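Local coordinates for NreA (Staphylococcus aureus subsp. aureus, PDB 6K2H), which probably senses nitrate through a GAF domain and passes the signal on to nitrate-responsive gene regulation in staphylococci, at residues Y25-I30 and E100-V105; A31-N36 and L60-G65; G65-V70 and Y117-F122; L106-W111 and D137-K142. The protein carries 1 engineered substitution. All coordinates share one frame; numbering follows the deposited sequence.

Contact 1: Y25-I30 and E100-V105; sequences YDFAAI and ESLTAV
F27 puts one ring face under E100. CG of E100 stands 3.6 Å above the ring plane, displaced toward the rim; it is 4.0 Å from the ring centroid and 26° off the normal, a CH-pi contact. Past CG, a bend at chi2 lays the carboxylate almost parallel to the ring (planes 5° apart), with E100 OE1 4.0 Å from F27 CD1. L102 comes at the ring obliquely: its CD1 is 3.8 Å from F27 CD2, while its CD2 methyl packs 3.9 Å from F27 CB. F27 holds CG anti to its own N (chi1 178°), which carries the ring from the strand toward 100-105. In the second shell, E100 OE1 takes a salt bridge from R125 and the backbone N-H of K51, two grips that hold the buried carboxylate in place. Classic beta bulges, with D26 and F27 facing G123 and T103 and A104 facing Q124, shape both backbones. In this GAF-family domain F27 thus joins the start of strand 27-33 to the loop leading into strand 104-112, across the intervening strand 115-124, whose L121 also touches F27, as does V47 of strand 42-48; helix 10-23 packs on A28.

Contact 2: A31-N36 and L60-G65; sequences AFYESN and LRKGRG
Y33 and K62 meet through the phenol oxygen and the outer half of the lysine chain. Followed outward, K62 first sends CB off the backbone of a type II turn, with CG anti to the backbone N (chi1 -161°). CB and CG make no close approach to Y33; contact begins at CD. An unusual chi2 of 100° bends the chain there, and beyond it the aliphatic part runs on extended. CD lies at the edge of the Y33 ring, near its plane; its modelled separation of 2.9 Å from Y33 OH is too short for carbon and oxygen and is doubtful, so nothing rests on it. CE follows at 3.7 Å from Y33 OH. At the tip, K62 NZ donates a long hydrogen bond to Y33 OH, 3.3 Å away. The phenol presents its hydroxyl end rather than a face, and the two side chains cross obliquely.

The turn that carries K62 is closed by R64 N giving a hydrogen bond to R61 O at 2.7 Å. K62 and G63 are its two central residues, and the positive phi of G63 (79°) suits the third position of a type II turn. With K62 exposed, this is a surface contact between the end of strand 27-33 and the loop before helix 65-73.

Y33 closes strand 27-33, where its side chain rests on I42 of strand 42-48 and on M71 of helix 65-73. The loop 60-65 leads straight into that helix, whose K72 is touched by K62, and G65 N is hydrogen-bonded to D93 OD1.

Contact 3: G65-V70 and Y117-F122; sequences GLAGTV and YGVLLF. With EDO (1,2-ethanediol), chain B.
V119 lays its two methyls against V70 and the backbone of A67. CG2 of V119 is 3.8 Å from V70 CB and equally close to V70 CG1, and it also meets the A67 carbonyl oxygen at 3.5 Å. The other branch, V119 CG1, sits against V70 CG1. V119 places CG1 anti to its N (chi1 -178°), a torsion that turns both methyls to the helix, and V70 answers with a matching chi1. Farther along the strand the packing is looser, with L66 CD1 4.3 Å from L121 CD1. The pleat of the strand brings every other residue, V119 and L121, to the helix. The segment axes of helix and strand come within 8.0 Å and run at 136° to each other.

The start of the helix is tied internally: G65 O accepts from T69 N and from T69 OG1, the latter at 2.6 Å. At its first turn, the bound 1,2-ethanediol accepts through O2 from two backbone amides: A67 N gives a nearly straight bond (165°, 3.0 Å), L66 N a weak, bent one. W44 NE1 and I96 N also bond the diol. A cluster of N-H donors, three from the main chain and one from the W44 indole, at a helix start is consistent with the nitrate pocket of NreA, here occupied by ethanediol, probably from the crystallisation liquor.

Helix 65-73 thus lies across one face of the sheet: L66 and V70 also touch M77 of strand 77-79, A67 touches A31 of strand 27-33 and W44 of 42-48, and V70 reaches P109 of 104-112.

Contact 4: L106-W111 and D137-K142; sequences LAVPLW and DDIQRK
I139 meets V108 and L110 in a purely apolar set of contacts. CG1 of I139 and CG2 of V108 reach toward each other tip to tip at 3.8 Å, and I139 CD1 adds a second touch on the same V108 methyl at 3.9 Å. V108 turns this methyl to the helix by placing CG2 between its backbone N and carbonyl carbon (chi1 -60°), the more confined choice for valine. The other branch of I139, CG2, goes to L110: it lies 4.0 Å from L110 CD2, with the two side chains at about a right angle. The isoleucine therefore splits its branches between V108, which points at the helix, and the end of the L110 side chain.

Polar approaches are marginal. Q140 NE2 and W111 O, 4.5 Å apart, are too distant for a hydrogen bond, and the W111 indole NE1 has a weak hydrogen bond to N136 at the start of helix 136-140.

With methyl packing as the main tie and I139 its centre, the C-terminal helix sits on strand 104-112 without a directional bond between these segments. Such a dispersive, partly exposed interface is consistent with a C-terminus able to shift its position.

In the fold
All four contacts belong to one GAF domain and meet on a single antiparallel sheet. Contacts 1 and 2 draw on the two halves of strand 27-33, their centres 18 Å apart on opposite sides of the chain's centre. Contact 3, centre to centre about 12 Å from contact 1 and 8 Å from contact 2, shares G65 with the latter and uses neighbouring strand 115-124. Contact 4, its centre 11 Å from that of contact 3, shares strand 104-112 with contact 1. Along the chain both segments of contact 2 fall between those of contact 1, while contact 3 alternates with contacts 1 and 4. The sheet lies between the ethanediol site and the C-terminal helix, a possible but unproven signalling route.

Contact 1: Y25-I30 and E100-V105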
# COMPACT_ATOMS: atom_id res chain seq x y z
N TYR A 25 -0.58 -7.78 10.36
CA TYR A 25 0.44 -6.93 9.71
C TYR A 25 1.06 -5.91 10.60
O TYR A 25 0.41 -5.27 11.43
CB TYR A 25 -0.10 -6.31 8.41
CG TYR A 25 -0.07 -7.31 7.23
CD1 TYR A 25 1.11 -7.56 6.50
CD2 TYR A 25 -1.18 -8.02 6.90
CE1 TYR A 25 1.11 -8.46 5.43
CE2 TYR A 25 -1.20 -8.92 5.85
CZ TYR A 25 -0.08 -9.14 5.11
OH TYR A 25 -0.12 -10.05 4.10
N ASP A 26 2.34 -5.65 10.34
CA ASP A 26 3.01 -4.62 11.06
C ASP A 26 2.59 -3.22 10.58
O ASP A 26 2.75 -2.24 11.29
CB ASP A 26 4.52 -4.75 10.93
CG ASP A 26 5.06 -6.03 11.61
OD1 ASP A 26 4.35 -6.55 12.53
OD2 ASP A 26 6.14 -6.51 11.20
N PHE A 27 2.20 -3.14 9.31
CA PHE A 27 1.91 -1.86 8.69
C PHE A 27 0.79 -2.01 7.67
O PHE A 27 0.66 -3.06 6.96
CB PHE A 27 3.19 -1.40 7.93
CG PHE A 27 3.03 -0.10 7.20
CD1 PHE A 27 2.94 1.10 7.89
CD2 PHE A 27 2.95 -0.05 5.83
CE1 PHE A 27 2.78 2.31 7.25
CE2 PHE A 27 2.78 1.18 5.18
CZ PHE A 27 2.68 2.35 5.89
N ALA A 28 -0.01 -0.98 7.50
CA ALA A 28 -0.94 -0.96 6.32
C ALA A 28 -1.11 0.49 5.84
O ALA A 28 -0.91 1.42 6.63
CB ALA A 28 -2.31 -1.62 6.65
N ALA A 29 -1.48 0.69 4.58
CA ALA A 29 -1.62 2.03 4.05
C ALA A 29 -2.62 2.01 2.93
O ALA A 29 -2.78 0.97 2.25
CB ALA A 29 -0.30 2.55 3.61
N ILE A 30 -3.32 3.13 2.75
CA ILE A 30 -4.21 3.27 1.57
C ILE A 30 -3.76 4.47 0.75
O ILE A 30 -3.63 5.56 1.27
CB ILE A 30 -5.67 3.47 2.03
CG1 ILE A 30 -6.21 2.18 2.68
CG2 ILE A 30 -6.55 3.83 0.80
CD1 ILE A 30 -7.49 2.34 3.51
N GLU A 100 9.22 3.16 5.93
CA GLU A 100 8.66 2.25 6.93
C GLU A 100 9.43 0.93 7.07
O GLU A 100 9.01 0.10 7.81
CB GLU A 100 7.19 2.01 6.60
CG GLU A 100 6.27 3.22 6.81
CD GLU A 100 6.21 3.66 8.28
OE1 GLU A 100 6.37 2.77 9.17
OE2 GLU A 100 5.97 4.87 8.53
N SER A 101 10.61 0.82 6.46
CA SER A 101 11.50 -0.35 6.59
C SER A 101 10.72 -1.64 6.40
O SER A 101 10.82 -2.56 7.22
CB SER A 101 12.22 -0.38 7.95
OG SER A 101 12.75 0.91 8.26
N LEU A 102 9.98 -1.68 5.32
CA LEU A 102 9.20 -2.90 5.04
C LEU A 102 10.04 -3.98 4.39
O LEU A 102 10.81 -3.71 3.42
CB LEU A 102 8.04 -2.50 4.14
CG LEU A 102 7.11 -1.40 4.62
CD1 LEU A 102 5.95 -1.08 3.67
CD2 LEU A 102 6.62 -1.76 6.02
N THR A 103 9.88 -5.18 4.91
CA THR A 103 10.64 -6.35 4.45
C THR A 103 9.82 -7.29 3.60
O THR A 103 10.38 -8.13 2.96
CB THR A 103 11.34 -7.08 5.61
OG1 THR A 103 10.37 -7.48 6.59
CG2 THR A 103 12.37 -6.15 6.27
N ALA A 104 8.50 -7.17 3.63
CA ALA A 104 7.58 -7.90 2.71
C ALA A 104 6.36 -7.03 2.51
O ALA A 104 5.97 -6.28 3.42
CB ALA A 104 7.17 -9.22 3.30
N VAL A 105 5.74 -7.12 1.35
CA VAL A 105 4.56 -6.32 1.05
C VAL A 105 3.55 -7.04 0.16
O VAL A 105 3.94 -7.89 -0.68
CB VAL A 105 4.86 -4.92 0.41
CG1 VAL A 105 5.65 -4.02 1.35
CG2 VAL A 105 5.62 -5.04 -0.85

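Contact 2: A31-N36 and L60-G65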
# COMPACT_ATOMS: atom_id res chain seq x y z
N ALA A 31 -3.60 4.26 -0.56
CA ALA A 31 -3.22 5.31 -1.50
C ALA A 31 -4.43 5.64 -2.40
O ALA A 31 -5.17 4.76 -2.82
CB ALA A 31 -2.04 4.87 -2.34
N PHE A 32 -4.57 6.92 -2.71
CA PHE A 32 -5.71 7.45 -3.58
C PHE A 32 -5.09 8.62 -4.30
O PHE A 32 -4.09 9.23 -3.79
CB PHE A 32 -6.86 8.11 -2.72
CG PHE A 32 -7.54 7.22 -1.76
CD1 PHE A 32 -7.70 7.60 -0.43
CD2 PHE A 32 -8.16 6.07 -2.22
CE1 PHE A 32 -8.42 6.83 0.41
CE2 PHE A 32 -8.87 5.27 -1.37
CZ PHE A 32 -9.01 5.67 -0.05
N TYR A 33 -5.71 9.08 -5.43
CA TYR A 33 -5.33 10.38 -5.99
C TYR A 33 -5.47 11.52 -4.93
O TYR A 33 -6.38 11.49 -4.12
CB TYR A 33 -6.16 10.74 -7.24
CG TYR A 33 -5.70 9.94 -8.42
CD1 TYR A 33 -4.52 10.26 -9.08
CD2 TYR A 33 -6.43 8.88 -8.90
CE1 TYR A 33 -4.08 9.49 -10.15
CE2 TYR A 33 -5.97 8.10 -9.95
CZ TYR A 33 -4.82 8.46 -10.59
OH TYR A 33 -4.39 7.71 -11.65
N GLU A 34 -4.50 12.42 -4.93
CA GLU A 34 -4.46 13.59 -4.05
C GLU A 34 -5.61 14.55 -4.25
O GLU A 34 -6.18 15.05 -3.30
CB GLU A 34 -3.14 14.35 -4.25
CG GLU A 34 -2.98 15.47 -3.23
CD GLU A 34 -1.67 16.18 -3.36
OE1 GLU A 34 -1.28 16.49 -4.52
OE2 GLU A 34 -1.12 16.50 -2.27
N SER A 35 -6.03 14.73 -5.48
CA SER A 35 -7.22 15.52 -5.76
C SER A 35 -7.91 15.04 -7.02
O SER A 35 -7.40 14.18 -7.77
CB SER A 35 -6.76 16.96 -5.98
OG SER A 35 -5.87 16.98 -7.13
N ASN A 36 -9.03 15.70 -7.32
CA ASN A 36 -9.79 15.44 -8.55
C ASN A 36 -9.30 16.17 -9.78
O ASN A 36 -9.97 16.13 -10.84
CB ASN A 36 -11.30 15.67 -8.32
CG ASN A 36 -11.66 17.09 -7.94
OD1 ASN A 36 -12.74 17.29 -7.38
ND2 ASN A 36 -10.79 18.06 -8.20
N LEU A 60 3.52 10.15 -5.65
CA LEU A 60 3.63 9.13 -6.72
C LEU A 60 2.84 9.43 -7.96
O LEU A 60 1.87 10.10 -7.90
CB LEU A 60 3.19 7.79 -6.22
CG LEU A 60 3.93 7.25 -4.99
CD1 LEU A 60 3.07 6.17 -4.36
CD2 LEU A 60 5.33 6.81 -5.42
N ARG A 61 3.22 8.82 -9.09
CA ARG A 61 2.45 9.00 -10.35
C ARG A 61 1.96 7.66 -10.82
O ARG A 61 2.53 6.61 -10.48
CB ARG A 61 3.32 9.64 -11.43
CG ARG A 61 3.08 11.12 -11.68
CD ARG A 61 3.26 11.94 -10.43
NE ARG A 61 3.34 13.39 -10.66
CZ ARG A 61 2.32 14.19 -10.98
NH1 ARG A 61 2.55 15.49 -11.12
NH2 ARG A 61 1.08 13.73 -11.16
N LYS A 62 0.90 7.70 -11.63
CA LYS A 62 0.40 6.51 -12.33
C LYS A 62 1.62 5.78 -12.88
O LYS A 62 2.52 6.43 -13.45
CB LYS A 62 -0.57 6.90 -13.49
CG LYS A 62 -1.49 5.76 -13.98
CD LYS A 62 -2.91 5.87 -13.40
CE LYS A 62 -3.96 4.85 -13.91
NZ LYS A 62 -5.36 5.19 -13.46
N GLY A 63 1.66 4.48 -12.69
CA GLY A 63 2.81 3.63 -13.08
C GLY A 63 4.04 3.60 -12.18
O GLY A 63 4.91 2.76 -12.37
N ARG A 64 4.14 4.52 -11.22
CA ARG A 64 5.31 4.61 -10.34
C ARG A 64 5.03 3.99 -8.97
O ARG A 64 4.02 4.33 -8.32
CB ARG A 64 5.74 6.06 -10.14
CG ARG A 64 5.68 6.94 -11.40
CD ARG A 64 6.33 6.34 -12.64
NE ARG A 64 7.54 5.60 -12.30
CZ ARG A 64 8.06 4.58 -12.98
NH1 ARG A 64 9.17 4.00 -12.51
NH2 ARG A 64 7.51 4.12 -14.11
N GLY A 65 5.96 3.14 -8.53
CA GLY A 65 5.96 2.55 -7.20
C GLY A 65 4.93 1.46 -7.07
O GLY A 65 4.32 1.02 -8.04

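Contact 3: G65-V70 and Y117-F122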
# COMPACT_ATOMS: atom_id res chain seq x y z
N GLY A 65 5.96 3.14 -8.53
CA GLY A 65 5.96 2.55 -7.20
C GLY A 65 4.93 1.46 -7.07
O GLY A 65 4.32 1.02 -8.04
N LEU A 66 4.69 1.06 -5.84
CA LEU A 66 3.69 0.07 -5.61
C LEU A 66 2.30 0.61 -5.93
O LEU A 66 1.53 -0.06 -6.58
CB LEU A 66 3.66 -0.42 -4.18
CG LEU A 66 5.00 -1.07 -3.76
CD1 LEU A 66 5.15 -1.00 -2.27
CD2 LEU A 66 5.01 -2.50 -4.21
N ALA A 67 1.96 1.76 -5.37
CA ALA A 67 0.61 2.29 -5.55
C ALA A 67 0.38 2.64 -7.04
O ALA A 67 -0.68 2.32 -7.63
CB ALA A 67 0.38 3.50 -4.69
N GLY A 68 1.32 3.33 -7.65
CA GLY A 68 1.08 3.69 -9.05
C GLY A 68 1.01 2.55 -10.00
O GLY A 68 0.24 2.58 -10.98
N THR A 69 1.80 1.52 -9.75
CA THR A 69 1.76 0.34 -10.60
C THR A 69 0.44 -0.41 -10.43
O THR A 69 -0.18 -0.78 -11.41
CB THR A 69 2.97 -0.57 -10.30
OG1 THR A 69 4.19 0.19 -10.45
CG2 THR A 69 3.00 -1.77 -11.16
N VAL A 70 -0.03 -0.56 -9.22
CA VAL A 70 -1.28 -1.29 -9.03
C VAL A 70 -2.44 -0.52 -9.68
O VAL A 70 -3.31 -1.14 -10.26
CB VAL A 70 -1.52 -1.56 -7.55
CG1 VAL A 70 -2.93 -2.14 -7.30
CG2 VAL A 70 -0.49 -2.53 -7.00
N TYR A 117 -9.81 2.63 -7.74
CA TYR A 117 -9.79 3.93 -7.11
C TYR A 117 -8.69 4.09 -6.09
O TYR A 117 -8.34 5.22 -5.72
CB TYR A 117 -11.12 4.22 -6.47
CG TYR A 117 -11.46 3.44 -5.23
CD1 TYR A 117 -11.04 3.87 -3.94
CD2 TYR A 117 -12.27 2.30 -5.30
CE1 TYR A 117 -11.38 3.15 -2.77
CE2 TYR A 117 -12.60 1.61 -4.15
CZ TYR A 117 -12.14 2.04 -2.91
OH TYR A 117 -12.51 1.34 -1.81
N GLY A 118 -8.09 2.98 -5.69
CA GLY A 118 -7.08 3.07 -4.63
C GLY A 118 -6.25 1.80 -4.52
O GLY A 118 -6.48 0.79 -5.24
N VAL A 119 -5.28 1.87 -3.62
CA VAL A 119 -4.42 0.74 -3.33
C VAL A 119 -4.34 0.52 -1.85
O VAL A 119 -4.05 1.46 -1.13
CB VAL A 119 -3.01 0.91 -3.94
CG1 VAL A 119 -2.18 -0.33 -3.66
CG2 VAL A 119 -3.12 1.18 -5.44
N LEU A 120 -4.64 -0.71 -1.40
CA LEU A 120 -4.43 -1.13 -0.03
C LEU A 120 -3.12 -1.92 0.10
O LEU A 120 -2.92 -2.97 -0.57
CB LEU A 120 -5.58 -1.99 0.45
CG LEU A 120 -5.53 -2.66 1.77
CD1 LEU A 120 -5.45 -1.66 2.90
CD2 LEU A 120 -6.79 -3.54 1.96
N LEU A 121 -2.21 -1.38 0.87
CA LEU A 121 -0.86 -1.97 1.06
C LEU A 121 -0.78 -2.56 2.46
O LEU A 121 -1.21 -1.90 3.45
CB LEU A 121 0.19 -0.92 0.86
CG LEU A 121 1.57 -1.38 1.34
CD1 LEU A 121 2.09 -2.40 0.45
CD2 LEU A 121 2.53 -0.18 1.43
N PHE A 122 -0.41 -3.86 2.53
CA PHE A 122 -0.08 -4.53 3.81
C PHE A 122 1.42 -4.73 3.81
O PHE A 122 2.02 -5.22 2.81
CB PHE A 122 -0.80 -5.89 3.90
CG PHE A 122 -2.30 -5.77 4.07
CD1 PHE A 122 -2.80 -5.43 5.32
CD2 PHE A 122 -3.16 -6.11 3.06
CE1 PHE A 122 -4.19 -5.36 5.50
CE2 PHE A 122 -4.54 -6.06 3.24
CZ PHE A 122 -5.04 -5.68 4.48
C1 EDO B . 5.33 4.22 -2.61
O1 EDO B . 5.77 4.38 -1.44
C2 EDO B . 5.27 2.92 -3.05
O2 EDO B . 4.35 3.07 -4.04

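Contact 4: L106-W111 and D137-K142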
# COMPACT_ATOMS: atom_id res chain seq x y z
N LEU A 106 2.29 -6.71 0.36
CA LEU A 106 1.15 -7.20 -0.42
C LEU A 106 0.39 -5.92 -0.76
O LEU A 106 -0.20 -5.28 0.14
CB LEU A 106 0.27 -8.14 0.41
CG LEU A 106 -1.14 -8.44 -0.13
CD1 LEU A 106 -1.05 -9.08 -1.48
CD2 LEU A 106 -1.89 -9.31 0.85
N ALA A 107 0.35 -5.55 -2.04
CA ALA A 107 -0.41 -4.36 -2.44
C ALA A 107 -1.56 -4.77 -3.36
O ALA A 107 -1.35 -5.45 -4.35
CB ALA A 107 0.45 -3.41 -3.12
N VAL A 108 -2.77 -4.42 -2.93
CA VAL A 108 -3.97 -4.85 -3.68
C VAL A 108 -4.82 -3.71 -4.21
O VAL A 108 -4.96 -2.69 -3.54
CB VAL A 108 -4.82 -5.76 -2.80
CG1 VAL A 108 -4.07 -6.99 -2.38
CG2 VAL A 108 -5.40 -5.03 -1.58
N PRO A 109 -5.39 -3.85 -5.42
CA PRO A 109 -6.23 -2.78 -5.95
C PRO A 109 -7.53 -2.70 -5.18
O PRO A 109 -8.10 -3.75 -4.72
CB PRO A 109 -6.47 -3.20 -7.38
CG PRO A 109 -6.36 -4.67 -7.40
CD PRO A 109 -5.24 -4.95 -6.40
N LEU A 110 -8.01 -1.49 -5.01
CA LEU A 110 -9.34 -1.25 -4.43
C LEU A 110 -10.26 -0.88 -5.60
O LEU A 110 -9.93 0.02 -6.38
CB LEU A 110 -9.30 -0.14 -3.42
CG LEU A 110 -8.48 -0.53 -2.17
CD1 LEU A 110 -8.53 0.64 -1.24
CD2 LEU A 110 -9.07 -1.73 -1.44
N TRP A 111 -11.29 -1.69 -5.80
CA TRP A 111 -12.21 -1.54 -6.95
C TRP A 111 -13.55 -0.96 -6.52
O TRP A 111 -14.09 -1.28 -5.44
CB TRP A 111 -12.51 -2.90 -7.58
CG TRP A 111 -11.35 -3.60 -8.20
CD1 TRP A 111 -10.51 -4.53 -7.62
CD2 TRP A 111 -10.87 -3.40 -9.51
NE1 TRP A 111 -9.55 -4.91 -8.53
CE2 TRP A 111 -9.76 -4.26 -9.70
CE3 TRP A 111 -11.25 -2.57 -10.55
CZ2 TRP A 111 -9.05 -4.30 -10.88
CZ3 TRP A 111 -10.59 -2.67 -11.78
CH2 TRP A 111 -9.47 -3.53 -11.92
N ASP A 137 -11.52 -10.85 -4.83
CA ASP A 137 -12.69 -11.40 -4.14
C ASP A 137 -12.49 -11.33 -2.61
O ASP A 137 -13.37 -10.86 -1.87
CB ASP A 137 -13.00 -12.84 -4.63
CG ASP A 137 -12.98 -12.97 -6.20
OD1 ASP A 137 -13.06 -11.96 -6.96
OD2 ASP A 137 -12.85 -14.12 -6.67
N ASP A 138 -11.29 -11.65 -2.13
CA ASP A 138 -11.03 -11.65 -0.67
C ASP A 138 -11.16 -10.24 -0.09
O ASP A 138 -11.81 -10.01 0.94
CB ASP A 138 -9.65 -12.19 -0.36
CG ASP A 138 -9.45 -13.64 -0.81
OD1 ASP A 138 -10.42 -14.42 -0.73
OD2 ASP A 138 -8.31 -13.97 -1.25
N ILE A 139 -10.54 -9.30 -0.78
CA ILE A 139 -10.60 -7.90 -0.32
C ILE A 139 -12.02 -7.34 -0.33
O ILE A 139 -12.36 -6.60 0.55
CB ILE A 139 -9.71 -6.99 -1.15
CG1 ILE A 139 -8.27 -7.51 -1.12
CG2 ILE A 139 -9.75 -5.55 -0.63
CD1 ILE A 139 -7.63 -7.60 0.24
N GLN A 140 -12.84 -7.70 -1.31
CA GLN A 140 -14.28 -7.34 -1.26
C GLN A 140 -15.06 -7.95 -0.09
O GLN A 140 -16.05 -7.38 0.37
CB GLN A 140 -15.01 -7.64 -2.58
CG GLN A 140 -15.18 -6.41 -3.47
CD GLN A 140 -16.12 -5.34 -2.90
OE1 GLN A 140 -16.33 -5.23 -1.69
NE2 GLN A 140 -16.67 -4.53 -3.80
N ARG A 141 -14.58 -9.09 0.41
CA ARG A 141 -15.06 -9.69 1.66
C ARG A 141 -14.46 -9.02 2.92
O ARG A 141 -14.70 -9.51 4.02
CB ARG A 141 -14.75 -11.21 1.68
CG ARG A 141 -15.64 -12.11 0.82
CD ARG A 141 -16.13 -11.45 -0.46
NE ARG A 141 -16.28 -12.39 -1.58
CZ ARG A 141 -17.35 -12.50 -2.38
NH1 ARG A 141 -17.34 -13.41 -3.35
NH2 ARG A 141 -18.44 -11.73 -2.23
N LYS A 142 -13.67 -7.95 2.77
CA LYS A 142 -13.23 -7.05 3.88
C LYS A 142 -14.28 -6.91 4.97
O LYS A 142 -14.59 -5.79 5.40
CB LYS A 142 -12.87 -5.63 3.36
CG LYS A 142 -13.89 -5.06 2.34
CD LYS A 142 -14.58 -3.75 2.69
CE LYS A 142 -15.81 -3.64 1.81
NZ LYS A 142 -16.38 -2.27 1.78